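Side-chain contacts in thymidylate synthase thyX (Helicobacter pylori, PDB 3N3Y), which probably catalyses the reductive methylation of dUMP to dTMP, with methylenetetrahydrofolate as methyl donor and NADPH and its reduced FAD cofactor as reductants, working as a homotetramer: residues 112-117 against 121-126; 138-143 against 156-161. All blocks are in the same frame, centred on the assembly; numbering follows the deposited sequence.

How the interactions relate
Both interactions border helix 127-145; interaction 2 includes it. Interaction 1 comes first in the chain: it folds helix 111-117 against the segment that leads into the long helix. Interaction 2 sets that helix against the loop before strand 163-171. Their centres lie 14 Å apart, and their loops meet directly. Val122 N is probably hydrogen-bonded to Ser161 O at 2.8 Å, and Leu121 CD2 packs on Pro159 CG at 4.0 Å. Interaction 2 is much nearer the nucleotide: the Met158 side chain comes within about 5 Å of bound dUMP, the Leu121 side chain within about 14 Å. Both interactions also touch the second subunit.

Interaction 1. Residues 112-117 against 121-126; sequences TNLERA and LVFVDN
Leu121 and Phe123 both set CG beside the backbone N and anti to the carbonyl carbon (chi1 -62° and -83°), which carries their side chains over to Ala117 and Leu114. This is a helix-to-loop junction of the ThyX fold: helix 111-117 packs against the loop that leads to helix 127-145. Three residues link the two segments. The chain then runs extended through 121-124, makes an inverse gamma turn at Asp125, and reaches Asn126, the N-cap of helix 127-145. The contact is small, with 186 Å² buried in all.

Ala117 O is approached by Leu121 in two ways. The backbone N of Leu121 gives it a weak hydrogen bond of 3.0 Å, bent to 127°. Leu121 CB also lies 3.6 Å from Ala117 O. The methyl CD1 of Leu121 then reaches to 4.4 Å from Ala117 CB. Both residues are buried and continue onto helix 127-145, where Ala117 touches Val134 and Leu121 touches Ser133.

Phe123 brings the far end of its ring to the helix. Its CZ is 3.7 Å from Leu114 O, which meets the ring obliquely. The Leu114 side chain crosses that of Phe123 at about a right angle. This patch is partly exposed. Val122 points away from helix 111-117 and packs on Tyr156 of the second subunit. Across the segments, the apolar touch of Leu114 and Phe123 is a loose one, with Leu114 CG 4.2 Å from the ring atom CE2.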
ATOM      1  N   THR A 112       6.656 -22.312 -40.942  1.00 40.18           N
ATOM      2  CA  THR A 112       6.217 -20.960 -41.250  1.00 38.70           C
ATOM      3  C   THR A 112       5.083 -20.497 -40.334  1.00 40.59           C
ATOM      4  O   THR A 112       5.109 -19.386 -39.816  1.00 38.50           O
ATOM      5  CB  THR A 112       5.694 -20.863 -42.686  1.00 43.88           C
ATOM      6  OG1 THR A 112       6.606 -21.507 -43.585  1.00 50.62           O
ATOM      7  CG2 THR A 112       5.512 -19.405 -43.081  1.00 37.19           C
ATOM      8  N   ASN A 113       4.068 -21.336 -40.168  1.00 40.87           N
ATOM      9  CA  ASN A 113       2.933 -20.988 -39.319  1.00 40.55           C
ATOM     10  C   ASN A 113       3.316 -20.928 -37.844  1.00 36.18           C
ATOM     11  O   ASN A 113       2.761 -20.145 -37.092  1.00 36.79           O
ATOM     12  CB  ASN A 113       1.771 -21.956 -39.530  1.00 35.22           C
ATOM     13  CG  ASN A 113       1.047 -21.710 -40.832  1.00 40.90           C
ATOM     14  OD1 ASN A 113       0.366 -22.594 -41.358  1.00 41.59           O
ATOM     15  ND2 ASN A 113       1.187 -20.501 -41.362  1.00 37.30           N
ATOM     16  N   LEU A 114       4.273 -21.757 -37.446  1.00 39.45           N
ATOM     17  CA  LEU A 114       4.774 -21.744 -36.082  1.00 36.57           C
ATOM     18  C   LEU A 114       5.513 -20.433 -35.832  1.00 41.61           C
ATOM     19  O   LEU A 114       5.408 -19.856 -34.755  1.00 41.56           O
ATOM     20  CB  LEU A 114       5.693 -22.933 -35.838  1.00 35.14           C
ATOM     21  CG  LEU A 114       5.436 -23.993 -34.752  1.00 41.85           C
ATOM     22  CD1 LEU A 114       3.966 -24.255 -34.480  1.00 35.65           C
ATOM     23  CD2 LEU A 114       6.155 -25.310 -35.109  1.00 39.86           C
ATOM     24  N   GLU A 115       6.248 -19.952 -36.831  1.00 43.14           N
ATOM     25  CA  GLU A 115       6.930 -18.680 -36.687  1.00 43.60           C
ATOM     26  C   GLU A 115       5.907 -17.560 -36.619  1.00 40.18           C
ATOM     27  O   GLU A 115       5.999 -16.686 -35.763  1.00 40.86           O
ATOM     28  CB  GLU A 115       7.923 -18.429 -37.824  1.00 50.14           C
ATOM     29  CG  GLU A 115       8.654 -17.069 -37.731  1.00 51.65           C
ATOM     30  CD  GLU A 115       9.578 -16.948 -36.499  1.00 72.37           C
ATOM     31  OE1 GLU A 115      10.105 -17.989 -36.028  1.00 71.64           O
ATOM     32  OE2 GLU A 115       9.780 -15.807 -36.005  1.00 67.72           O
ATOM     33  N   ARG A 116       4.925 -17.592 -37.513  1.00 37.86           N
ATOM     34  CA  ARG A 116       3.861 -16.587 -37.514  1.00 39.54           C
ATOM     35  C   ARG A 116       3.149 -16.464 -36.151  1.00 39.24           C
ATOM     36  O   ARG A 116       2.833 -15.369 -35.703  1.00 37.57           O
ATOM     37  CB  ARG A 116       2.829 -16.895 -38.598  1.00 40.98           C
ATOM     38  CG  ARG A 116       3.265 -16.574 -40.021  1.00 39.24           C
ATOM     39  CD  ARG A 116       2.124 -16.841 -40.982  1.00 31.14           C
ATOM     40  NE  ARG A 116       0.930 -16.088 -40.610  1.00 38.36           N
ATOM     41  CZ  ARG A 116      -0.284 -16.619 -40.461  1.00 43.03           C
ATOM     42  NH1 ARG A 116      -0.479 -17.915 -40.648  1.00 40.78           N
ATOM     43  NH2 ARG A 116      -1.310 -15.854 -40.119  1.00 43.42           N
ATOM     44  N   ALA A 117       2.891 -17.600 -35.512  1.00 39.42           N
ATOM     45  CA  ALA A 117       2.155 -17.636 -34.260  1.00 37.82           C
ATOM     46  C   ALA A 117       2.943 -17.024 -33.107  1.00 34.30           C
ATOM     47  O   ALA A 117       2.361 -16.604 -32.114  1.00 31.19           O
ATOM     48  CB  ALA A 117       1.761 -19.059 -33.927  1.00 29.99           C
ATOM     49  N   LEU A 121       2.135 -15.498 -29.314  1.00 29.01           N
ATOM     50  CA  LEU A 121       2.316 -16.476 -28.245  1.00 27.55           C
ATOM     51  C   LEU A 121       3.729 -16.485 -27.714  1.00 27.13           C
ATOM     52  O   LEU A 121       4.673 -16.278 -28.457  1.00 31.91           O
ATOM     53  CB  LEU A 121       2.012 -17.874 -28.767  1.00 26.16           C
ATOM     54  CG  LEU A 121       0.598 -18.095 -29.263  1.00 30.52           C
ATOM     55  CD1 LEU A 121       0.456 -19.524 -29.743  1.00 29.12           C
ATOM     56  CD2 LEU A 121      -0.406 -17.768 -28.152  1.00 25.19           C
ATOM     57  N   VAL A 122       3.872 -16.755 -26.426  1.00 29.60           N
ATOM     58  CA  VAL A 122       5.179 -17.025 -25.847  1.00 24.76           C
ATOM     59  C   VAL A 122       5.473 -18.518 -25.960  1.00 29.65           C
ATOM     60  O   VAL A 122       4.729 -19.350 -25.446  1.00 32.83           O
ATOM     61  CB  VAL A 122       5.235 -16.609 -24.357  1.00 28.54           C
ATOM     62  CG1 VAL A 122       6.580 -17.013 -23.720  1.00 23.43           C
ATOM     63  CG2 VAL A 122       4.993 -15.111 -24.218  1.00 25.70           C
ATOM     64  N   PHE A 123       6.560 -18.869 -26.628  1.00 31.40           N
ATOM     65  CA  PHE A 123       6.933 -20.277 -26.740  1.00 33.53           C
ATOM     66  C   PHE A 123       7.845 -20.637 -25.596  1.00 34.64           C
ATOM     67  O   PHE A 123       8.634 -19.807 -25.141  1.00 36.45           O
ATOM     68  CB  PHE A 123       7.641 -20.555 -28.063  1.00 35.63           C
ATOM     69  CG  PHE A 123       6.705 -20.781 -29.216  1.00 34.59           C
ATOM     70  CD1 PHE A 123       5.390 -20.369 -29.146  1.00 31.73           C
ATOM     71  CD2 PHE A 123       7.148 -21.409 -30.374  1.00 34.07           C
ATOM     72  CE1 PHE A 123       4.521 -20.576 -30.205  1.00 31.26           C
ATOM     73  CE2 PHE A 123       6.295 -21.618 -31.444  1.00 33.35           C
ATOM     74  CZ  PHE A 123       4.980 -21.200 -31.362  1.00 36.47           C
ATOM     75  N   VAL A 124       7.723 -21.866 -25.117  1.00 31.80           N
ATOM     76  CA  VAL A 124       8.635 -22.375 -24.102  1.00 36.19           C
ATOM     77  C   VAL A 124       9.500 -23.480 -24.699  1.00 38.24           C
ATOM     78  O   VAL A 124       9.375 -23.804 -25.884  1.00 33.78           O
ATOM     79  CB  VAL A 124       7.884 -22.921 -22.881  1.00 35.82           C
ATOM     80  CG1 VAL A 124       7.154 -21.801 -22.188  1.00 33.92           C
ATOM     81  CG2 VAL A 124       6.938 -24.051 -23.294  1.00 31.44           C
ATOM     82  N   ASP A 125      10.380 -24.068 -23.907  1.00 40.51           N
ATOM     83  CA  ASP A 125      11.245 -25.104 -24.422  1.00 41.93           C
ATOM     84  C   ASP A 125      10.649 -26.495 -24.367  1.00 46.80           C
ATOM     85  O   ASP A 125      11.140 -27.371 -23.694  1.00 49.42           O
ATOM     86  CB  ASP A 125      12.583 -25.056 -23.713  1.00 51.67           C
ATOM     87  CG  ASP A 125      13.619 -25.972 -24.330  1.00 69.42           C
ATOM     88  OD1 ASP A 125      13.747 -26.070 -25.555  1.00 63.08           O
ATOM     89  OD2 ASP A 125      14.331 -26.601 -23.559  1.00 76.15           O
ATOM     90  N   ASN A 126       9.548 -26.658 -25.064  1.00 42.50           N
ATOM     91  CA  ASN A 126       8.970 -27.913 -25.387  1.00 40.33           C
ATOM     92  C   ASN A 126       8.149 -27.726 -26.625  1.00 39.35           C
ATOM     93  O   ASN A 126       7.278 -26.919 -26.655  1.00 37.91           O
ATOM     94  CB  ASN A 126       8.088 -28.340 -24.253  1.00 39.34           C
ATOM     95  CG  ASN A 126       7.511 -29.667 -24.455  1.00 42.17           C
ATOM     96  OD1 ASN A 126       6.609 -29.837 -25.214  1.00 39.69           O
ATOM     97  ND2 ASN A 126       8.024 -30.620 -23.761  1.00 35.47           N
TER

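Interaction 2. Residues 138-143 against 156-161; sequences ENLRVL and YAMPES
Leu140 and Leu143 of helix 127-145 pack on Ala157 and Met158, in a helix-on-loop contact of the ThyX fold. Residues 156-157 belong to a 3-10 segment that begins earlier, and the chain then leads as loop toward strand 163-171. The contact is apolar and buries 175 Å² in all.

Glu138 opens the helical segment and does not reach 156-161. It forms an i to i+3 salt bridge with Arg141. Glu138 OE1 also accepts a hydrogen bond from the backbone N of Phe106, so the carboxylate ties the helix to a neighbouring loop.

Leu140 comes next and turns toward the loop. Its CG stands anti to the backbone N (chi1 -175°), and its two methyls have separate partners. CD1 is 4.4 Å from Ala157 CB. CD2 is 3.9 Å from Met158 CB and 4.0 Å from Met158 CG. The side chains of Leu140 and Met158 lie side by side and point the same way. Met158 runs extended and bends only at its last torsion (chi3 58°). It also touches Arg74, a dUMP-binding residue, so the packing reaches the edge of the nucleotide site.

Arg141 keeps to the Glu138 side. Its NH2 donates to Glu138 OE2 at 2.8 Å and 164°. NH2 comes to the syn side of OE2 but tilted out of the carboxylate plane, while OE2 lies almost in the guanidinium plane. This bond, with weaker ones from NE, probably limits rotation of the guanidinium group.

Leu143 ends the segment. It also packs on Met132 of the second subunit. Within the chain its methyl CD1 sits 3.6 Å from Ala157 CB.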
ATOM      1  N   GLU A 138      -5.431 -20.786 -32.701  1.00 32.06           N
ATOM      2  CA  GLU A 138      -6.247 -20.991 -33.895  1.00 33.79           C
ATOM      3  C   GLU A 138      -7.745 -21.038 -33.557  1.00 32.17           C
ATOM      4  O   GLU A 138      -8.533 -20.346 -34.182  1.00 33.33           O
ATOM      5  CB  GLU A 138      -5.795 -22.236 -34.682  1.00 31.83           C
ATOM      6  CG  GLU A 138      -6.614 -22.513 -35.949  1.00 40.73           C
ATOM      7  CD  GLU A 138      -6.502 -21.410 -37.016  1.00 44.06           C
ATOM      8  OE1 GLU A 138      -5.587 -20.559 -36.928  1.00 46.79           O
ATOM      9  OE2 GLU A 138      -7.329 -21.406 -37.954  1.00 46.51           O
ATOM     10  N   ASN A 139      -8.137 -21.831 -32.562  1.00 30.12           N
ATOM     11  CA  ASN A 139      -9.533 -21.803 -32.111  1.00 31.11           C
ATOM     12  C   ASN A 139     -10.015 -20.406 -31.718  1.00 33.47           C
ATOM     13  O   ASN A 139     -11.146 -20.025 -32.039  1.00 30.41           O
ATOM     14  CB  ASN A 139      -9.774 -22.797 -30.980  1.00 30.10           C
ATOM     15  CG  ASN A 139      -9.787 -24.232 -31.476  1.00 33.08           C
ATOM     16  OD1 ASN A 139      -9.506 -25.177 -30.734  1.00 35.22           O
ATOM     17  ND2 ASN A 139     -10.097 -24.394 -32.739  1.00 24.17           N
ATOM     18  N   LEU A 140      -9.153 -19.651 -31.032  1.00 29.35           N
ATOM     19  CA  LEU A 140      -9.459 -18.277 -30.638  1.00 28.49           C
ATOM     20  C   LEU A 140      -9.683 -17.416 -31.875  1.00 33.09           C
ATOM     21  O   LEU A 140     -10.626 -16.630 -31.935  1.00 31.66           O
ATOM     22  CB  LEU A 140      -8.306 -17.688 -29.815  1.00 27.23           C
ATOM     23  CG  LEU A 140      -8.492 -16.289 -29.202  1.00 29.80           C
ATOM     24  CD1 LEU A 140      -9.702 -16.275 -28.283  1.00 28.00           C
ATOM     25  CD2 LEU A 140      -7.236 -15.810 -28.454  1.00 28.08           C
ATOM     26  N   ARG A 141      -8.802 -17.570 -32.862  1.00 35.86           N
ATOM     27  CA  ARG A 141      -8.914 -16.826 -34.114  1.00 39.37           C
ATOM     28  C   ARG A 141     -10.248 -17.111 -34.795  1.00 41.17           C
ATOM     29  O   ARG A 141     -10.943 -16.193 -35.214  1.00 41.10           O
ATOM     30  CB  ARG A 141      -7.761 -17.142 -35.073  1.00 37.95           C
ATOM     31  CG  ARG A 141      -7.772 -16.257 -36.304  1.00 40.06           C
ATOM     32  CD  ARG A 141      -6.977 -16.829 -37.448  1.00 42.70           C
ATOM     33  NE  ARG A 141      -7.506 -18.101 -37.947  1.00 47.85           N
ATOM     34  CZ  ARG A 141      -8.466 -18.215 -38.864  1.00 48.70           C
ATOM     35  NH1 ARG A 141      -9.036 -17.134 -39.379  1.00 50.36           N
ATOM     36  NH2 ARG A 141      -8.861 -19.418 -39.259  1.00 50.01           N
ATOM     37  N   VAL A 142     -10.607 -18.388 -34.884  1.00 37.36           N
ATOM     38  CA  VAL A 142     -11.891 -18.778 -35.446  1.00 38.22           C
ATOM     39  C   VAL A 142     -13.100 -18.152 -34.714  1.00 43.32           C
ATOM     40  O   VAL A 142     -14.019 -17.645 -35.358  1.00 41.95           O
ATOM     41  CB  VAL A 142     -12.008 -20.312 -35.541  1.00 43.22           C
ATOM     42  CG1 VAL A 142     -13.437 -20.741 -35.867  1.00 42.35           C
ATOM     43  CG2 VAL A 142     -11.019 -20.854 -36.595  1.00 42.95           C
ATOM     44  N   LEU A 143     -13.096 -18.168 -33.380  1.00 37.61           N
ATOM     45  CA  LEU A 143     -14.208 -17.595 -32.621  1.00 38.97           C
ATOM     46  C   LEU A 143     -14.433 -16.145 -32.995  1.00 40.11           C
ATOM     47  O   LEU A 143     -15.567 -15.706 -33.189  1.00 39.72           O
ATOM     48  CB  LEU A 143     -13.955 -17.677 -31.116  1.00 38.61           C
ATOM     49  CG  LEU A 143     -13.928 -19.082 -30.508  1.00 38.68           C
ATOM     50  CD1 LEU A 143     -13.436 -19.011 -29.055  1.00 30.49           C
ATOM     51  CD2 LEU A 143     -15.289 -19.753 -30.606  1.00 28.49           C
ATOM     52  N   TYR A 156     -12.278 -16.217 -23.008  1.00 29.36           N
ATOM     53  CA  TYR A 156     -12.332 -17.473 -22.255  1.00 30.38           C
ATOM     54  C   TYR A 156     -11.600 -18.642 -22.922  1.00 31.12           C
ATOM     55  O   TYR A 156     -11.203 -19.595 -22.254  1.00 31.56           O
ATOM     56  CB  TYR A 156     -13.788 -17.848 -21.926  1.00 26.27           C
ATOM     57  CG  TYR A 156     -14.272 -16.999 -20.785  1.00 30.33           C
ATOM     58  CD1 TYR A 156     -14.654 -15.676 -21.001  1.00 33.77           C
ATOM     59  CD2 TYR A 156     -14.273 -17.484 -19.475  1.00 26.70           C
ATOM     60  CE1 TYR A 156     -15.054 -14.855 -19.947  1.00 30.87           C
ATOM     61  CE2 TYR A 156     -14.670 -16.671 -18.414  1.00 27.30           C
ATOM     62  CZ  TYR A 156     -15.057 -15.351 -18.659  1.00 32.82           C
ATOM     63  OH  TYR A 156     -15.457 -14.516 -17.622  1.00 34.69           O
ATOM     64  N   ALA A 157     -11.393 -18.554 -24.227  1.00 24.67           N
ATOM     65  CA  ALA A 157     -10.698 -19.614 -24.946  1.00 28.42           C
ATOM     66  C   ALA A 157      -9.201 -19.334 -25.106  1.00 28.24           C
ATOM     67  O   ALA A 157      -8.480 -20.122 -25.677  1.00 29.32           O
ATOM     68  CB  ALA A 157     -11.335 -19.819 -26.305  1.00 26.36           C
ATOM     69  N   MET A 158      -8.741 -18.195 -24.618  1.00 26.15           N
ATOM     70  CA  MET A 158      -7.371 -17.783 -24.852  1.00 27.25           C
ATOM     71  C   MET A 158      -6.369 -18.546 -23.964  1.00 28.73           C
ATOM     72  O   MET A 158      -6.604 -18.733 -22.773  1.00 26.38           O
ATOM     73  CB  MET A 158      -7.277 -16.277 -24.630  1.00 30.82           C
ATOM     74  CG  MET A 158      -5.898 -15.680 -24.690  1.00 33.23           C
ATOM     75  SD  MET A 158      -6.018 -13.894 -24.474  1.00 40.97           S
ATOM     76  CE  MET A 158      -6.838 -13.813 -22.886  1.00 34.11           C
ATOM     77  N   PRO A 159      -5.245 -18.995 -24.545  1.00 25.85           N
ATOM     78  CA  PRO A 159      -4.248 -19.700 -23.738  1.00 26.56           C
ATOM     79  C   PRO A 159      -3.416 -18.708 -22.916  1.00 30.52           C
ATOM     80  O   PRO A 159      -3.281 -17.540 -23.294  1.00 31.07           O
ATOM     81  CB  PRO A 159      -3.370 -20.359 -24.797  1.00 24.28           C
ATOM     82  CG  PRO A 159      -3.319 -19.330 -25.870  1.00 24.85           C
ATOM     83  CD  PRO A 159      -4.765 -18.786 -25.922  1.00 27.91           C
ATOM     84  N   GLU A 160      -2.855 -19.173 -21.811  1.00 28.82           N
ATOM     85  CA  GLU A 160      -2.029 -18.310 -20.963  1.00 31.12           C
ATOM     86  C   GLU A 160      -0.731 -17.857 -21.631  1.00 26.10           C
ATOM     87  O   GLU A 160      -0.130 -16.887 -21.200  1.00 31.14           O
ATOM     88  CB  GLU A 160      -1.710 -19.000 -19.640  1.00 31.40           C
ATOM     89  CG  GLU A 160      -2.936 -19.434 -18.885  1.00 36.70           C
ATOM     90  CD  GLU A 160      -3.111 -18.668 -17.598  1.00 44.79           C
ATOM     91  OE1 GLU A 160      -2.107 -18.535 -16.855  1.00 42.67           O
ATOM     92  OE2 GLU A 160      -4.247 -18.214 -17.325  1.00 44.92           O
ATOM     93  N   SER A 161      -0.301 -18.543 -22.681  1.00 24.15           N
ATOM     94  CA  SER A 161       0.905 -18.126 -23.371  1.00 26.62           C
ATOM     95  C   SER A 161       0.668 -16.918 -24.273  1.00 26.35           C
ATOM     96  O   SER A 161       1.589 -16.422 -24.905  1.00 30.35           O
ATOM     97  CB  SER A 161       1.508 -19.279 -24.169  1.00 23.76           C
ATOM     98  OG  SER A 161       0.556 -19.814 -25.062  1.00 28.48           O
TER